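Galactose-binding lectin (Arachis hypogaea, PDB 6VAW) binds carbohydrates as a D-galactose-specific legume lectin, a homotetramer in which each subunit holds calcium and manganese ions close to its sugar pocket. Local coordinates at residues 41-46 against 205-210; 53-58 against 198-203; 84-89 against 106-111. All coordinates share one frame; numbering follows the deposited sequence.

Contact 1: residues 41-46 against 205-210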
loop_
_atom_site.group_PDB
_atom_site.type_symbol
_atom_site.label_atom_id
_atom_site.label_comp_id
_atom_site.label_asym_id
_atom_site.label_seq_id
_atom_site.Cartn_x
_atom_site.Cartn_y
_atom_site.Cartn_z
ATOM N N ASN A 41 24.823 14.326 -28.569
ATOM C CA ASN A 41 24.022 15.174 -27.656
ATOM C C ASN A 41 22.667 14.528 -27.326
ATOM O O ASN A 41 21.641 15.210 -27.301
ATOM C CB ASN A 41 23.828 16.590 -28.262
ATOM C CG ASN A 41 25.102 17.382 -28.458
ATOM O OD1 ASN A 41 25.124 18.440 -29.096
ATOM N ND2 ASN A 41 26.182 16.938 -27.863
ATOM N N SER A 42 22.666 13.205 -27.106
ATOM C CA SER A 42 21.469 12.442 -26.788
ATOM C C SER A 42 20.849 12.903 -25.450
ATOM O O SER A 42 21.578 13.232 -24.517
ATOM C CB SER A 42 21.785 10.949 -26.717
ATOM O OG SER A 42 20.655 10.196 -26.325
ATOM N N VAL A 43 19.522 13.019 -25.421
ATOM C CA VAL A 43 18.739 13.400 -24.240
ATOM C C VAL A 43 17.506 12.504 -24.205
ATOM O O VAL A 43 16.796 12.369 -25.206
ATOM C CB VAL A 43 18.341 14.905 -24.179
ATOM C CG1 VAL A 43 17.433 15.182 -22.979
ATOM C CG2 VAL A 43 19.555 15.821 -24.145
ATOM N N GLY A 44 17.257 11.925 -23.042
ATOM C CA GLY A 44 16.089 11.093 -22.777
ATOM C C GLY A 44 15.535 11.394 -21.398
ATOM O O GLY A 44 16.304 11.600 -20.460
ATOM N N ARG A 45 14.208 11.503 -21.286
ATOM C CA ARG A 45 13.539 11.787 -20.025
ATOM C C ARG A 45 12.281 10.934 -19.893
ATOM O O ARG A 45 11.630 10.633 -20.896
ATOM C CB ARG A 45 13.179 13.275 -19.875
ATOM C CG ARG A 45 14.110 14.266 -20.577
ATOM C CD ARG A 45 14.017 15.676 -20.018
ATOM N NE ARG A 45 12.668 16.234 -20.060
ATOM C CZ ARG A 45 12.380 17.488 -19.726
ATOM N NH1 ARG A 45 13.349 18.324 -19.364
ATOM N NH2 ARG A 45 11.129 17.917 -19.751
ATOM N N VAL A 46 11.956 10.521 -18.656
ATOM C CA VAL A 46 10.736 9.800 -18.321
ATOM C C VAL A 46 10.019 10.605 -17.254
ATOM O O VAL A 46 10.667 11.086 -16.325
ATOM C CB VAL A 46 10.912 8.310 -17.926
ATOM C CG1 VAL A 46 11.470 7.505 -19.077
ATOM C CG2 VAL A 46 11.762 8.132 -16.665
ATOM N N GLY A 205 10.093 13.193 -12.614
ATOM C CA GLY A 205 10.685 12.274 -13.574
ATOM C C GLY A 205 12.177 12.191 -13.440
ATOM O O GLY A 205 12.724 12.590 -12.409
ATOM N N PHE A 206 12.810 11.588 -14.461
ATOM C CA PHE A 206 14.249 11.424 -14.589
ATOM C C PHE A 206 14.694 11.891 -15.973
ATOM O O PHE A 206 13.949 11.753 -16.943
ATOM C CB PHE A 206 14.659 9.967 -14.387
ATOM C CG PHE A 206 14.311 9.398 -13.036
ATOM C CD1 PHE A 206 15.200 9.499 -11.976
ATOM C CD2 PHE A 206 13.072 8.794 -12.814
ATOM C CE1 PHE A 206 14.872 8.978 -10.722
ATOM C CE2 PHE A 206 12.750 8.258 -11.558
ATOM C CZ PHE A 206 13.638 8.387 -10.514
ATOM N N SER A 207 15.913 12.404 -16.056
ATOM C CA SER A 207 16.521 12.855 -17.302
ATOM C C SER A 207 17.990 12.510 -17.283
ATOM O O SER A 207 18.594 12.483 -16.216
ATOM C CB SER A 207 16.335 14.359 -17.477
ATOM O OG SER A 207 16.847 14.812 -18.724
ATOM N N ALA A 208 18.555 12.211 -18.458
ATOM C CA ALA A 208 19.971 11.923 -18.648
ATOM C C ALA A 208 20.401 12.415 -20.022
ATOM O O ALA A 208 19.570 12.555 -20.918
ATOM C CB ALA A 208 20.247 10.434 -18.493
ATOM N N SER A 209 21.688 12.686 -20.189
ATOM C CA SER A 209 22.184 13.188 -21.455
ATOM C C SER A 209 23.623 12.786 -21.684
ATOM O O SER A 209 24.318 12.326 -20.774
ATOM C CB SER A 209 22.044 14.707 -21.515
ATOM O OG SER A 209 22.750 15.303 -20.439
ATOM N N GLY A 210 24.045 12.971 -22.914
ATOM C CA GLY A 210 25.411 12.742 -23.347
ATOM C C GLY A 210 25.817 13.814 -24.335
ATOM O O GLY A 210 25.037 14.718 -24.644
#
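Val46 and Phe206 face each other as a hydrogen-bonded antiparallel pair, joined through both backbone groups: Val46 N gives to Phe206 O and Phe206 N gives to Val46 O, each over 2.9 Å. Their side chains leave the same face of the sheet. With chi1 at -63°, Val46 sets CG2 between its own N and carbonyl carbon, which brings this methyl to 4.1 Å from Phe206 CB and up to the CD2 side of the ring, near the ring plane. The valine thus borders the phenyl group at its edge. Gly210 holds the other end of the contact, beyond the last strand residue. Its N donates to Ser42 O over 3.0 Å, and its own O receives a CA-H contact from Asn41 CA at 3.2 Å, continuing the pairing into the turn. Between these ends Gly44 and Ala208 form a second two-bond pair, with Gly44 N 3.2 Å from Ala208 O. On the opposite face of the sheet the aliphatic part of Arg45 lies against Ser207, CD 3.2 Å from OG. The polar ends here look elsewhere: Ser207 OG bonds to Leu106 O, Ser209 OG to Gly103 O, and the Arg45 guanidinium to Gln21, Thr94 and Gly107. The loop carrying Gly103, a residue of the galactoside pocket, is thereby fastened to this face. Strands 43-53 and 201-209 belong to the curved seven-stranded front sheet of the legume lectin sandwich, flanked by strands 18-22 and 84-91. Phe206 projects into the core between the sheets, meeting Phe69 and Trp223 edge-to-face from strands 64-74 and 217-229 of the facing sheet.

Contact 2: residues 53-58 against 198-203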
loop_
_atom_site.group_PDB
_atom_site.type_symbol
_atom_site.label_atom_id
_atom_site.label_comp_id
_atom_site.label_asym_id
_atom_site.label_seq_id
_atom_site.Cartn_x
_atom_site.Cartn_y
_atom_site.Cartn_z
ATOM N N ARG A 53 -0.322 17.626 -7.634
ATOM C CA ARG A 53 -0.573 18.919 -6.969
ATOM C C ARG A 53 0.350 19.012 -5.750
ATOM O O ARG A 53 0.092 18.346 -4.740
ATOM C CB ARG A 53 -2.070 19.033 -6.584
ATOM C CG ARG A 53 -2.571 20.410 -6.167
ATOM C CD ARG A 53 -4.054 20.212 -5.845
ATOM N NE ARG A 53 -4.625 21.332 -5.127
ATOM C CZ ARG A 53 -5.629 21.220 -4.264
ATOM N NH1 ARG A 53 -6.128 20.021 -3.967
ATOM N NH2 ARG A 53 -6.129 22.295 -3.674
ATOM N N ILE A 54 1.466 19.772 -5.861
ATOM C CA ILE A 54 2.436 19.884 -4.768
ATOM C C ILE A 54 2.093 20.992 -3.792
ATOM O O ILE A 54 2.596 20.996 -2.674
ATOM C CB ILE A 54 3.908 20.006 -5.243
ATOM C CG1 ILE A 54 4.116 21.120 -6.313
ATOM C CG2 ILE A 54 4.381 18.641 -5.720
ATOM C CD1 ILE A 54 5.467 21.789 -6.281
ATOM N N TRP A 55 1.242 21.915 -4.192
ATOM C CA TRP A 55 0.840 23.003 -3.300
ATOM C C TRP A 55 -0.502 23.604 -3.775
ATOM O O TRP A 55 -0.915 23.406 -4.921
ATOM C CB TRP A 55 1.967 24.059 -3.071
ATOM C CG TRP A 55 2.341 24.915 -4.238
ATOM C CD1 TRP A 55 3.343 24.696 -5.138
ATOM C CD2 TRP A 55 1.812 26.218 -4.532
ATOM N NE1 TRP A 55 3.447 25.765 -6.000
ATOM C CE2 TRP A 55 2.504 26.707 -5.662
ATOM C CE3 TRP A 55 0.790 26.998 -3.973
ATOM C CZ2 TRP A 55 2.162 27.915 -6.281
ATOM C CZ3 TRP A 55 0.493 28.226 -4.553
ATOM C CH2 TRP A 55 1.163 28.664 -5.701
ATOM N N SER A 56 -1.230 24.216 -2.841
ATOM C CA SER A 56 -2.559 24.762 -3.101
ATOM C C SER A 56 -2.617 26.242 -2.791
ATOM O O SER A 56 -2.299 26.656 -1.675
ATOM C CB SER A 56 -3.598 24.006 -2.278
ATOM O OG SER A 56 -4.876 24.618 -2.301
ATOM N N SER A 57 -3.048 27.037 -3.783
ATOM C CA SER A 57 -3.225 28.499 -3.669
ATOM C C SER A 57 -4.409 28.854 -2.756
ATOM O O SER A 57 -4.484 29.985 -2.284
ATOM C CB SER A 57 -3.428 29.133 -5.045
ATOM O OG SER A 57 -4.521 28.543 -5.729
ATOM N N ALA A 58 -5.315 27.893 -2.508
ATOM C CA ALA A 58 -6.491 28.058 -1.654
ATOM C C ALA A 58 -6.132 27.990 -0.162
ATOM O O ALA A 58 -6.584 28.846 0.594
ATOM C CB ALA A 58 -7.529 27.000 -1.984
ATOM N N LEU A 198 8.179 26.518 -7.882
ATOM C CA LEU A 198 7.423 25.744 -8.867
ATOM C C LEU A 198 5.932 26.083 -8.886
ATOM O O LEU A 198 5.421 26.512 -7.859
ATOM C CB LEU A 198 7.582 24.235 -8.584
ATOM C CG LEU A 198 8.943 23.619 -8.971
ATOM C CD1 LEU A 198 9.149 22.289 -8.294
ATOM C CD2 LEU A 198 9.089 23.482 -10.473
ATOM N N PRO A 199 5.206 25.726 -9.982
ATOM C CA PRO A 199 3.741 25.950 -10.017
ATOM C C PRO A 199 2.992 24.941 -9.145
ATOM O O PRO A 199 3.584 23.910 -8.724
ATOM C CB PRO A 199 3.393 25.756 -11.494
ATOM C CG PRO A 199 4.442 24.833 -12.021
ATOM C CD PRO A 199 5.692 25.151 -11.263
ATOM N N GLU A 200 1.677 25.174 -8.933
ATOM C CA GLU A 200 0.863 24.253 -8.117
ATOM C C GLU A 200 0.880 22.802 -8.641
ATOM O O GLU A 200 0.855 21.875 -7.837
ATOM C CB GLU A 200 -0.591 24.737 -8.027
ATOM C CG GLU A 200 -0.757 25.951 -7.141
ATOM C CD GLU A 200 -2.037 26.714 -7.407
ATOM O OE1 GLU A 200 -3.083 26.309 -6.855
ATOM O OE2 GLU A 200 -1.991 27.726 -8.142
ATOM N N ARG A 201 0.857 22.627 -9.982
ATOM C CA ARG A 201 0.847 21.330 -10.661
ATOM C C ARG A 201 2.184 21.094 -11.356
ATOM O O ARG A 201 2.701 21.945 -12.110
ATOM C CB ARG A 201 -0.316 21.183 -11.645
ATOM C CG ARG A 201 -1.708 21.177 -10.973
ATOM C CD ARG A 201 -2.841 21.549 -11.914
ATOM N NE ARG A 201 -2.806 20.810 -13.177
ATOM C CZ ARG A 201 -3.812 20.089 -13.663
ATOM N NH1 ARG A 201 -4.959 19.997 -12.996
ATOM N NH2 ARG A 201 -3.688 19.473 -14.830
ATOM N N VAL A 202 2.757 19.929 -11.057
ATOM C CA VAL A 202 4.076 19.538 -11.549
ATOM C C VAL A 202 4.115 18.115 -12.023
ATOM O O VAL A 202 3.171 17.346 -11.805
ATOM C CB VAL A 202 5.216 19.752 -10.480
ATOM C CG1 VAL A 202 5.360 21.224 -10.078
ATOM C CG2 VAL A 202 5.035 18.832 -9.261
ATOM N N LYS A 203 5.218 17.780 -12.695
ATOM C CA LYS A 203 5.553 16.424 -13.124
ATOM C C LYS A 203 6.926 16.045 -12.514
ATOM O O LYS A 203 7.815 16.876 -12.367
ATOM C CB LYS A 203 5.506 16.218 -14.655
ATOM C CG LYS A 203 4.065 15.903 -15.090
ATOM C CD LYS A 203 3.905 15.729 -16.576
ATOM C CE LYS A 203 2.443 15.682 -16.938
ATOM N NZ LYS A 203 2.255 15.461 -18.396
#
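Glu200 lies across the indole of Trp55, its CG 3.4 Å from the centroid of the six-membered ring and only 1° off the normal, a CH-pi contact over one face. Beyond CG the extended chain carries the carboxylate past the ring to Ser57, where OE1 accepts two bonds, from OG at 2.9 Å and from the backbone N at 3.2 Å. Both donors come from the same face above the carboxylate plane, so one oxygen is gripped twice while the methylene group rests on the tryptophan. The indole is also held at its edge: NE1 donates to Leu198 O over 2.8 Å, nearly in the ring plane, though NE1 stands above the plane of that carbonyl, 36° out of it. At chi1 69° Trp55 places CG between its backbone N and carbonyl carbon, and the ring folds back toward segment 198-203. The backbone of Glu200 takes part as well, since its O receives Ile54 N at 2.9 Å. Next to this bond, the Ile54 side chain crosses that of Val202 at about a right angle, CG2 meeting CG2 at 3.6 Å, while its CD1 reaches Leu198 CB at 4.0 Å. Trp55 O is buried with no polar partner, against the Glu200 methylenes. Further out, Arg53 salt-bridges Glu2 and makes a weak bond from NH2 to Ser56 OG; its charge near Glu200 may help to stabilise the carboxylate. The contact lies at one end of this strand pair of the front sheet, where strand 43-53 runs out into a loop and strand 201-209 starts after helix 194-197. That helix touches Ile54 and Trp55, Ile89 of strand 84-91 lies against Leu198 and Val202, and Gly14 and Pro16 of a second subunit pack on Arg53 and Arg201.

Contact 3: residues 84-89 against 106-111; sequences GIIFFI and LGVSDT
Ile86 and Phe88, on the front sheet of the legume lectin beta-sandwich, receive Leu106 and Val108 from a loop that folds over that sheet. The contact is one of side-chain packing, with methyl groups also resting on backbone carbonyls. Ile86 and Val108 meet tip to tip, and the CG2 branch of Ile86 is the bump that enters the hollow between the two loop residues, 4.0 Å from Leu106 CB and 3.9 Å from Val108 CG1. A second hollow lies over Gly84: Leu106 CD2 settles 4.1 Å from Gly84 O, where the strand has no side chain to meet it. Glycine also suits the backbone there, at phi 125°. Leu106 itself has left-handed helical backbone angles and presents its side chain to the strand with CG anti to the carbonyl carbon. It lies beside the metal-binding residues Glu121 and Asp123, so this packing joins strand 84-91 to the surroundings of the calcium and manganese ions. Farther along the strand Phe88 turns a ring face to the loop, and Val108 slides past it in the opposite direction. There Val108 CG1 stands over the centre of the ring, 3.9 Å from the centroid and 10° off the normal.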
loop_
_atom_site.group_PDB
_atom_site.type_symbol
_atom_site.label_atom_id
_atom_site.label_comp_id
_atom_site.label_asym_id
_atom_site.label_seq_id
_atom_site.Cartn_x
_atom_site.Cartn_y
_atom_site.Cartn_z
ATOM N N GLY A 84 25.459 11.819 -16.748
ATOM C CA GLY A 84 24.760 11.527 -15.502
ATOM C C GLY A 84 23.258 11.570 -15.624
ATOM O O GLY A 84 22.713 11.710 -16.733
ATOM N N ILE A 85 22.585 11.422 -14.462
ATOM C CA ILE A 85 21.136 11.373 -14.342
ATOM C C ILE A 85 20.665 12.457 -13.370
ATOM O O ILE A 85 21.339 12.690 -12.364
ATOM C CB ILE A 85 20.694 9.954 -13.822
ATOM C CG1 ILE A 85 21.108 8.811 -14.800
ATOM C CG2 ILE A 85 19.175 9.890 -13.525
ATOM C CD1 ILE A 85 20.935 7.363 -14.185
ATOM N N ILE A 86 19.484 13.053 -13.625
ATOM C CA ILE A 86 18.872 13.988 -12.677
ATOM C C ILE A 86 17.420 13.525 -12.385
ATOM O O ILE A 86 16.666 13.188 -13.307
ATOM C CB ILE A 86 18.940 15.476 -13.113
ATOM C CG1 ILE A 86 18.406 16.422 -11.956
ATOM C CG2 ILE A 86 18.278 15.757 -14.493
ATOM C CD1 ILE A 86 18.485 17.938 -12.239
ATOM N N PHE A 87 17.080 13.451 -11.098
ATOM C CA PHE A 87 15.718 13.214 -10.634
ATOM C C PHE A 87 15.127 14.608 -10.525
ATOM O O PHE A 87 15.671 15.425 -9.779
ATOM C CB PHE A 87 15.682 12.441 -9.295
ATOM C CG PHE A 87 14.341 12.542 -8.616
ATOM C CD1 PHE A 87 13.218 11.929 -9.163
ATOM C CD2 PHE A 87 14.194 13.258 -7.435
ATOM C CE1 PHE A 87 11.971 12.016 -8.519
ATOM C CE2 PHE A 87 12.945 13.343 -6.795
ATOM C CZ PHE A 87 11.848 12.736 -7.343
ATOM N N PHE A 88 14.084 14.927 -11.305
ATOM C CA PHE A 88 13.639 16.312 -11.295
ATOM C C PHE A 88 12.122 16.462 -11.178
ATOM O O PHE A 88 11.355 15.520 -11.357
ATOM C CB PHE A 88 14.168 17.069 -12.537
ATOM C CG PHE A 88 13.503 16.683 -13.851
ATOM C CD1 PHE A 88 13.801 15.473 -14.474
ATOM C CD2 PHE A 88 12.589 17.529 -14.460
ATOM C CE1 PHE A 88 13.148 15.092 -15.664
ATOM C CE2 PHE A 88 11.974 17.173 -15.674
ATOM C CZ PHE A 88 12.261 15.954 -16.272
ATOM N N ILE A 89 11.735 17.687 -10.833
ATOM C CA ILE A 89 10.370 18.181 -10.609
ATOM C C ILE A 89 10.232 19.395 -11.467
ATOM O O ILE A 89 11.100 20.256 -11.406
ATOM C CB ILE A 89 10.087 18.514 -9.149
ATOM C CG1 ILE A 89 10.712 17.504 -8.189
ATOM C CG2 ILE A 89 8.579 18.656 -8.931
ATOM C CD1 ILE A 89 10.769 18.012 -6.688
ATOM N N LEU A 106 22.220 18.054 -18.626
ATOM C CA LEU A 106 21.489 16.866 -18.119
ATOM C C LEU A 106 20.043 16.758 -18.696
ATOM O O LEU A 106 19.205 16.034 -18.134
ATOM C CB LEU A 106 21.477 16.849 -16.561
ATOM C CG LEU A 106 22.850 16.865 -15.883
ATOM C CD1 LEU A 106 22.701 17.047 -14.354
ATOM C CD2 LEU A 106 23.683 15.612 -16.229
ATOM N N GLY A 107 19.791 17.446 -19.817
ATOM C CA GLY A 107 18.490 17.456 -20.487
ATOM C C GLY A 107 17.416 18.301 -19.826
ATOM O O GLY A 107 16.249 18.199 -20.192
ATOM N N VAL A 108 17.782 19.157 -18.875
ATOM C CA VAL A 108 16.785 19.959 -18.140
ATOM C C VAL A 108 17.043 21.454 -18.267
ATOM O O VAL A 108 16.182 22.246 -17.876
ATOM C CB VAL A 108 16.660 19.543 -16.639
ATOM C CG1 VAL A 108 16.048 18.164 -16.508
ATOM C CG2 VAL A 108 18.015 19.603 -15.934
ATOM N N SER A 109 18.221 21.853 -18.771
ATOM C CA SER A 109 18.511 23.269 -18.859
ATOM C C SER A 109 18.976 23.719 -20.255
ATOM O O SER A 109 19.235 22.889 -21.139
ATOM C CB SER A 109 19.563 23.634 -17.826
ATOM O OG SER A 109 20.804 23.035 -18.151
ATOM N N ASP A 110 19.105 25.044 -20.433
ATOM C CA ASP A 110 19.628 25.608 -21.676
ATOM C C ASP A 110 21.170 25.571 -21.634
ATOM O O ASP A 110 21.743 25.073 -20.655
ATOM C CB ASP A 110 19.088 27.035 -21.918
ATOM C CG ASP A 110 19.354 28.078 -20.840
ATOM O OD1 ASP A 110 20.368 27.953 -20.119
ATOM O OD2 ASP A 110 18.572 29.042 -20.751
ATOM N N THR A 111 21.835 26.111 -22.677
ATOM C CA THR A 111 23.296 26.160 -22.795
ATOM C C THR A 111 23.933 26.904 -21.617
ATOM O O THR A 111 25.010 26.509 -21.171
ATOM C CB THR A 111 23.694 26.801 -24.140
ATOM O OG1 THR A 111 23.062 26.063 -25.192
ATOM C CG2 THR A 111 25.199 26.795 -24.368
#

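How the contacts relate
From the N terminus, the chain first supplies 41-46, which leads into strand 43-53, and then 53-58, the loop that leaves it. Next comes 84-89, and the loop 106-111 returns upon it, closing contact 3. The chain closes contact 2 at 198-203 and contact 1 at 205-210, so the three loops nest without crossing: contact 3 inside contact 2, contact 2 inside contact 1. Contacts 1 and 2 lie about 24 Å apart, centre to centre. Strand 201-209 is shared by contacts 1 and 2 and pairs with strand 84-91 of contact 3: Ser207 O bonds to Ile86 N, and Val202 packs on Ile89. Contact 3 lays the loop 106-111, which passes close to the metal ions, on the front sheet.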